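Local coordinates for protein FACT-Spt16 (Cicer arietinum, PDB 5CE6) that probably acts as a histone chaperone, its N-terminal domain being linked to H3-H4 binding within the chromatin-reorganising FACT complex, at residues E84-F89 with D171-K176; I265-I270 with I381-S386. One frame throughout, in Å; residues are numbered along the deposited sequence.

Interaction 1. Residues E84-F89 with D171-K176; sequences ETIMVF and DLWAEK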
loop_
_atom_site.group_PDB
_atom_site.type_symbol
_atom_site.label_atom_id
_atom_site.label_comp_id
_atom_site.label_asym_id
_atom_site.label_seq_id
_atom_site.Cartn_x
_atom_site.Cartn_y
_atom_site.Cartn_z
ATOM N N GLU A 84 0.554 16.348 -12.893
ATOM C CA GLU A 84 1.417 17.257 -13.645
ATOM C C GLU A 84 1.837 18.482 -12.821
ATOM O O GLU A 84 1.728 19.632 -13.266
ATOM C CB GLU A 84 0.771 17.661 -14.974
ATOM C CG GLU A 84 1.775 18.080 -16.030
ATOM C CD GLU A 84 1.134 18.382 -17.367
ATOM O OE1 GLU A 84 0.132 19.130 -17.402
ATOM O OE2 GLU A 84 1.642 17.865 -18.384
ATOM N N THR A 85 2.320 18.212 -11.610
ATOM C CA THR A 85 2.727 19.264 -10.689
ATOM C C THR A 85 4.092 18.926 -10.103
ATOM O O THR A 85 4.358 17.778 -9.760
ATOM C CB THR A 85 1.694 19.439 -9.554
ATOM O OG1 THR A 85 0.448 19.885 -10.102
ATOM C CG2 THR A 85 2.160 20.457 -8.523
ATOM N N ILE A 86 4.957 19.932 -10.003
ATOM C CA ILE A 86 6.233 19.784 -9.312
ATOM C C ILE A 86 6.218 20.659 -8.057
ATOM O O ILE A 86 5.833 21.823 -8.118
ATOM C CB ILE A 86 7.382 20.245 -10.210
ATOM C CG1 ILE A 86 7.479 19.361 -11.462
ATOM C CG2 ILE A 86 8.694 20.261 -9.446
ATOM C CD1 ILE A 86 8.236 20.040 -12.615
ATOM N N MET A 87 6.636 20.103 -6.924
ATOM C CA MET A 87 6.702 20.880 -5.691
ATOM C C MET A 87 8.086 20.741 -5.078
ATOM O O MET A 87 8.577 19.623 -4.895
ATOM C CB MET A 87 5.627 20.414 -4.704
ATOM C CG MET A 87 5.610 21.155 -3.393
ATOM S SD MET A 87 4.046 20.867 -2.537
ATOM C CE MET A 87 4.059 19.089 -2.374
ATOM N N VAL A 88 8.709 21.874 -4.766
ATOM C CA VAL A 88 10.058 21.874 -4.204
ATOM C C VAL A 88 10.110 22.596 -2.860
ATOM O O VAL A 88 9.805 23.788 -2.763
ATOM C CB VAL A 88 11.077 22.517 -5.163
ATOM C CG1 VAL A 88 12.445 22.585 -4.505
ATOM C CG2 VAL A 88 11.161 21.722 -6.460
ATOM N N PHE A 89 10.513 21.862 -1.832
ATOM C CA PHE A 89 10.619 22.416 -0.490
ATOM C C PHE A 89 12.026 22.908 -0.249
ATOM O O PHE A 89 12.978 22.194 -0.532
ATOM C CB PHE A 89 10.300 21.337 0.539
ATOM C CG PHE A 89 8.948 20.724 0.367
ATOM C CD1 PHE A 89 8.781 19.589 -0.419
ATOM C CD2 PHE A 89 7.845 21.280 0.990
ATOM C CE1 PHE A 89 7.530 19.021 -0.583
ATOM C CE2 PHE A 89 6.593 20.726 0.837
ATOM C CZ PHE A 89 6.429 19.592 0.050
ATOM N N ASP A 171 9.816 14.496 -17.348
ATOM C CA ASP A 171 11.003 14.189 -18.144
ATOM C C ASP A 171 11.960 15.372 -18.168
ATOM O O ASP A 171 13.161 15.228 -17.920
ATOM C CB ASP A 171 10.613 13.829 -19.582
ATOM C CG ASP A 171 10.185 12.384 -19.733
ATOM O OD1 ASP A 171 10.532 11.562 -18.858
ATOM O OD2 ASP A 171 9.511 12.070 -20.739
ATOM N N LEU A 172 11.417 16.547 -18.466
ATOM C CA LEU A 172 12.223 17.752 -18.544
ATOM C C LEU A 172 12.814 18.097 -17.180
ATOM O O LEU A 172 14.003 18.420 -17.066
ATOM C CB LEU A 172 11.389 18.917 -19.089
ATOM C CG LEU A 172 12.092 20.272 -19.200
ATOM C CD1 LEU A 172 13.342 20.152 -20.052
ATOM C CD2 LEU A 172 11.159 21.335 -19.777
ATOM N N TRP A 173 11.981 18.017 -16.146
ATOM C CA TRP A 173 12.407 18.351 -14.795
ATOM C C TRP A 173 13.557 17.453 -14.354
ATOM O O TRP A 173 14.555 17.929 -13.814
ATOM C CB TRP A 173 11.225 18.240 -13.824
ATOM C CG TRP A 173 11.583 18.427 -12.374
ATOM C CD1 TRP A 173 11.461 17.498 -11.375
ATOM C CD2 TRP A 173 12.116 19.608 -11.756
ATOM N NE1 TRP A 173 11.887 18.026 -10.183
ATOM C CE2 TRP A 173 12.288 19.320 -10.385
ATOM C CE3 TRP A 173 12.459 20.881 -12.227
ATOM C CZ2 TRP A 173 12.794 20.259 -9.480
ATOM C CZ3 TRP A 173 12.963 21.813 -11.327
ATOM C CH2 TRP A 173 13.123 21.498 -9.968
ATOM N N ALA A 174 13.408 16.154 -14.585
ATOM C CA ALA A 174 14.447 15.202 -14.218
ATOM C C ALA A 174 15.745 15.521 -14.948
ATOM O O ALA A 174 16.830 15.428 -14.368
ATOM C CB ALA A 174 13.999 13.778 -14.514
ATOM N N GLU A 175 15.630 15.915 -16.216
ATOM C CA GLU A 175 16.801 16.269 -17.014
ATOM C C GLU A 175 17.458 17.542 -16.494
ATOM O O GLU A 175 18.683 17.650 -16.465
ATOM C CB GLU A 175 16.433 16.422 -18.496
ATOM C CG GLU A 175 17.631 16.693 -19.402
ATOM C CD GLU A 175 17.447 16.156 -20.815
ATOM O OE1 GLU A 175 16.291 16.095 -21.292
ATOM O OE2 GLU A 175 18.464 15.787 -21.445
ATOM N N LYS A 176 16.638 18.501 -16.070
ATOM C CA LYS A 176 17.149 19.762 -15.548
ATOM C C LYS A 176 17.807 19.613 -14.172
ATOM O O LYS A 176 18.787 20.300 -13.870
ATOM C CB LYS A 176 16.040 20.820 -15.506
ATOM C CG LYS A 176 15.684 21.376 -16.882
ATOM C CD LYS A 176 14.744 22.573 -16.796
ATOM C CE LYS A 176 14.558 23.249 -18.157
ATOM N NZ LYS A 176 15.786 23.933 -18.628
#
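W173 reaches from its helix to the strand and lays its indole against I86 and V88. Its CG stands anti to the backbone N (chi1 174°), which carries the ring away from the helix and onto the sheet. At the root of the side chain, CB of W173 lies 3.7 Å from CD1 of I86. That same methyl also touches CG of W173, and is 4.0 Å from CD2 of W173, so the end of the longer isoleucine branch follows the start of the indole. Further out, the shorter branch takes over: CG2 of I86 is 3.8 Å from CE2 of W173 and sits over one face of the ring system. Measured to the centroid of the five-membered ring it forms a CH-pi contact of 4.0 Å, only 18° off the ring normal. I86 thus spreads both its branches along the indole, CG1 being placed beside the backbone N and CG2 anti to it. The far rim of the six-membered ring belongs to V88, whose CG2 meets CZ2 of W173 at 3.7 Å and CH2 at 4.0 Å, approaching obliquely. No hydrogen bond crosses here, and all three residues are buried. An alanine in place of W173 would keep only the CB contact with I86 and would probably leave a gap over CG2 of both strand residues. W173 also touches I140, and V88 touches I139, so helix 133-145 shares this packing with helix 168-179. T85, M87 and F89 turn to the other side of the strand, where helix 69-78 receives them. Strand 85-89 lies inside the mixed sheet of the N-terminal lobe, between strands 93-98 and 53-58, as the middle layer of an alpha/beta sandwich.

Interaction 2. Residues I265-I270 with I381-S386; sequences ICYPPI and IEFRES
The hydroxyl OH of Y267 is hydrogen-bonded to OD1 of N312 on strand 309-319, and the phenol ring held at that end turns its edge to F383. CE2 of Y267 makes the closest approach, 3.3 Å from CZ of F383, a tight carbon-carbon contact. Beside it, CD2 of Y267 lies 3.7 Å above the plane of the F383 ring, displaced toward the rim. The two planes are inclined at 69°, with centroids 5.1 Å apart, which makes this an offset edge-to-face pair in which the tyrosine supplies the edge and the phenylalanine the face. Y267 meets its partner with CG lodged between its own backbone N and carbonyl carbon (chi1 57°), whereas F383 extends its ring with CG anti to the backbone N (chi1 -176°). C266 completes the contact from another direction. Its CB packs 3.7 Å from CD1 of F383, approaching obliquely. Its sulfur stays farther off, in an oblique sulfur-aromatic contact with SG of C266 5.2 Å from the centroid of the F383 ring. F383 also touches C310 and N312, so strand 309-319 also packs against this ring, and N312 serves both aromatic residues. Next to the aromatic pair, C266 O accepts from Y67 OH and E382 forms a salt bridge with K69, two links that bring in the N-terminal lobe. The contact therefore joins two irregular segments of the M24-type, aminopeptidase-like domain close to its junction with that lobe. Between the segments nothing is hydrogen-bonded; the attraction probably comes from dispersion and from the weakly positive C-H edge of Y267 meeting the electron-rich face of F383.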
loop_
_atom_site.group_PDB
_atom_site.type_symbol
_atom_site.label_atom_id
_atom_site.label_comp_id
_atom_site.label_asym_id
_atom_site.label_seq_id
_atom_site.Cartn_x
_atom_site.Cartn_y
_atom_site.Cartn_z
ATOM N N ILE A 265 -11.059 1.088 -5.117
ATOM C CA ILE A 265 -10.433 -0.217 -4.969
ATOM C C ILE A 265 -8.921 -0.017 -4.913
ATOM O O ILE A 265 -8.378 0.845 -5.601
ATOM C CB ILE A 265 -10.798 -1.190 -6.124
ATOM C CG1 ILE A 265 -10.241 -0.687 -7.457
ATOM C CG2 ILE A 265 -12.307 -1.377 -6.213
ATOM C CD1 ILE A 265 -10.338 -1.687 -8.597
ATOM N N CYS A 266 -8.230 -0.797 -4.091
ATOM C CA CYS A 266 -6.777 -0.653 -3.991
ATOM C C CYS A 266 -6.078 -1.246 -5.191
ATOM O O CYS A 266 -5.014 -0.774 -5.604
ATOM C CB CYS A 266 -6.237 -1.348 -2.739
ATOM S SG CYS A 266 -6.848 -0.621 -1.232
ATOM N N TYR A 267 -6.674 -2.304 -5.725
ATOM C CA TYR A 267 -6.138 -3.015 -6.880
ATOM C C TYR A 267 -7.268 -3.895 -7.393
ATOM O O TYR A 267 -8.232 -4.132 -6.658
ATOM C CB TYR A 267 -4.918 -3.858 -6.489
ATOM C CG TYR A 267 -5.188 -4.876 -5.391
ATOM C CD1 TYR A 267 -5.664 -6.138 -5.692
ATOM C CD2 TYR A 267 -4.981 -4.556 -4.062
ATOM C CE1 TYR A 267 -5.907 -7.067 -4.693
ATOM C CE2 TYR A 267 -5.233 -5.465 -3.060
ATOM C CZ TYR A 267 -5.699 -6.719 -3.380
ATOM O OH TYR A 267 -5.935 -7.634 -2.373
ATOM N N PRO A 268 -7.178 -4.352 -8.656
ATOM C CA PRO A 268 -8.241 -5.224 -9.160
ATOM C C PRO A 268 -8.215 -6.516 -8.369
ATOM O O PRO A 268 -7.136 -7.104 -8.255
ATOM C CB PRO A 268 -7.818 -5.493 -10.606
ATOM C CG PRO A 268 -6.966 -4.303 -10.975
ATOM C CD PRO A 268 -6.216 -3.986 -9.713
ATOM N N PRO A 269 -9.363 -6.918 -7.804
ATOM C CA PRO A 269 -9.426 -8.104 -6.943
ATOM C C PRO A 269 -8.783 -9.312 -7.593
ATOM O O PRO A 269 -8.875 -9.480 -8.814
ATOM C CB PRO A 269 -10.929 -8.314 -6.780
ATOM C CG PRO A 269 -11.457 -6.886 -6.749
ATOM C CD PRO A 269 -10.650 -6.193 -7.823
ATOM N N ILE A 270 -8.129 -10.134 -6.783
ATOM C CA ILE A 270 -7.374 -11.266 -7.298
ATOM C C ILE A 270 -8.123 -12.538 -6.981
ATOM O O ILE A 270 -8.424 -12.805 -5.829
ATOM C CB ILE A 270 -5.977 -11.323 -6.657
ATOM C CG1 ILE A 270 -5.138 -10.126 -7.139
ATOM C CG2 ILE A 270 -5.278 -12.663 -6.963
ATOM C CD1 ILE A 270 -3.904 -9.850 -6.267
ATOM N N ILE A 381 -1.721 5.423 2.819
ATOM C CA ILE A 381 -2.014 6.014 1.521
ATOM C C ILE A 381 -1.433 5.163 0.383
ATOM O O ILE A 381 -2.086 4.936 -0.641
ATOM C CB ILE A 381 -1.502 7.461 1.453
ATOM C CG1 ILE A 381 -2.113 8.262 2.595
ATOM C CG2 ILE A 381 -1.842 8.078 0.111
ATOM C CD1 ILE A 381 -1.635 9.732 2.665
ATOM N N GLU A 382 -0.198 4.710 0.562
ATOM C CA GLU A 382 0.406 3.744 -0.346
ATOM C C GLU A 382 -0.084 2.353 0.010
ATOM O O GLU A 382 -0.129 1.978 1.184
ATOM C CB GLU A 382 1.926 3.767 -0.211
ATOM C CG GLU A 382 2.571 5.137 -0.462
ATOM C CD GLU A 382 3.987 5.177 0.044
ATOM O OE1 GLU A 382 4.185 5.408 1.261
ATOM O OE2 GLU A 382 4.901 4.931 -0.764
ATOM N N PHE A 383 -0.425 1.562 -0.998
ATOM C CA PHE A 383 -0.803 0.185 -0.712
ATOM C C PHE A 383 0.371 -0.616 -0.138
ATOM O O PHE A 383 0.206 -1.490 0.731
ATOM C CB PHE A 383 -1.342 -0.498 -1.968
ATOM C CG PHE A 383 -1.827 -1.881 -1.700
ATOM C CD1 PHE A 383 -3.046 -2.083 -1.060
ATOM C CD2 PHE A 383 -1.051 -2.970 -2.049
ATOM C CE1 PHE A 383 -3.480 -3.369 -0.759
ATOM C CE2 PHE A 383 -1.477 -4.252 -1.766
ATOM C CZ PHE A 383 -2.693 -4.452 -1.132
ATOM N N ARG A 384 1.566 -0.317 -0.638
ATOM C CA ARG A 384 2.757 -0.998 -0.201
ATOM C C ARG A 384 3.809 0.003 0.277
ATOM O O ARG A 384 4.414 0.718 -0.527
ATOM C CB ARG A 384 3.285 -1.819 -1.375
ATOM C CG ARG A 384 4.337 -2.813 -1.056
ATOM C CD ARG A 384 4.589 -3.667 -2.286
ATOM N NE ARG A 384 5.769 -4.492 -2.110
ATOM C CZ ARG A 384 5.741 -5.706 -1.577
ATOM N NH1 ARG A 384 4.583 -6.225 -1.185
ATOM N NH2 ARG A 384 6.865 -6.397 -1.441
ATOM N N GLU A 385 4.007 0.063 1.590
ATOM C CA GLU A 385 5.084 0.855 2.174
ATOM C C GLU A 385 6.365 0.013 2.215
ATOM O O GLU A 385 6.577 -0.793 3.124
ATOM C CB GLU A 385 4.679 1.357 3.562
ATOM C CG GLU A 385 3.418 2.230 3.504
ATOM C CD GLU A 385 2.972 2.757 4.856
ATOM O OE1 GLU A 385 3.568 2.379 5.890
ATOM O OE2 GLU A 385 2.007 3.546 4.885
ATOM N N SER A 386 7.209 0.197 1.207
ATOM C CA SER A 386 8.371 -0.668 1.013
ATOM C C SER A 386 9.380 -0.652 2.163
ATOM O O SER A 386 10.027 -1.667 2.426
ATOM C CB SER A 386 9.064 -0.347 -0.312
ATOM O OG SER A 386 8.200 -0.611 -1.402
#

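Overall arrangement
From the N terminus, the chain first builds the N-terminal lobe, where interaction 1 closes a loop of 81 residues that contains strands 93-98, 120-125 and 156-159 before helix 168-179 returns to the sheet. The chain then runs on through the long helix 200-230, and within the M24-family region interaction 2 closes a longer loop, of 110 residues, which takes in the hairpin of strands 296-306 and 309-319. The two closures stand in series, neither nesting nor crossing. Interactions 1 and 2 have centres about 26 Å apart and nearest atoms about 12 Å apart. Interaction 1 ties helix to sheet within one lobe; interaction 2 joins two loops of the other near the interface.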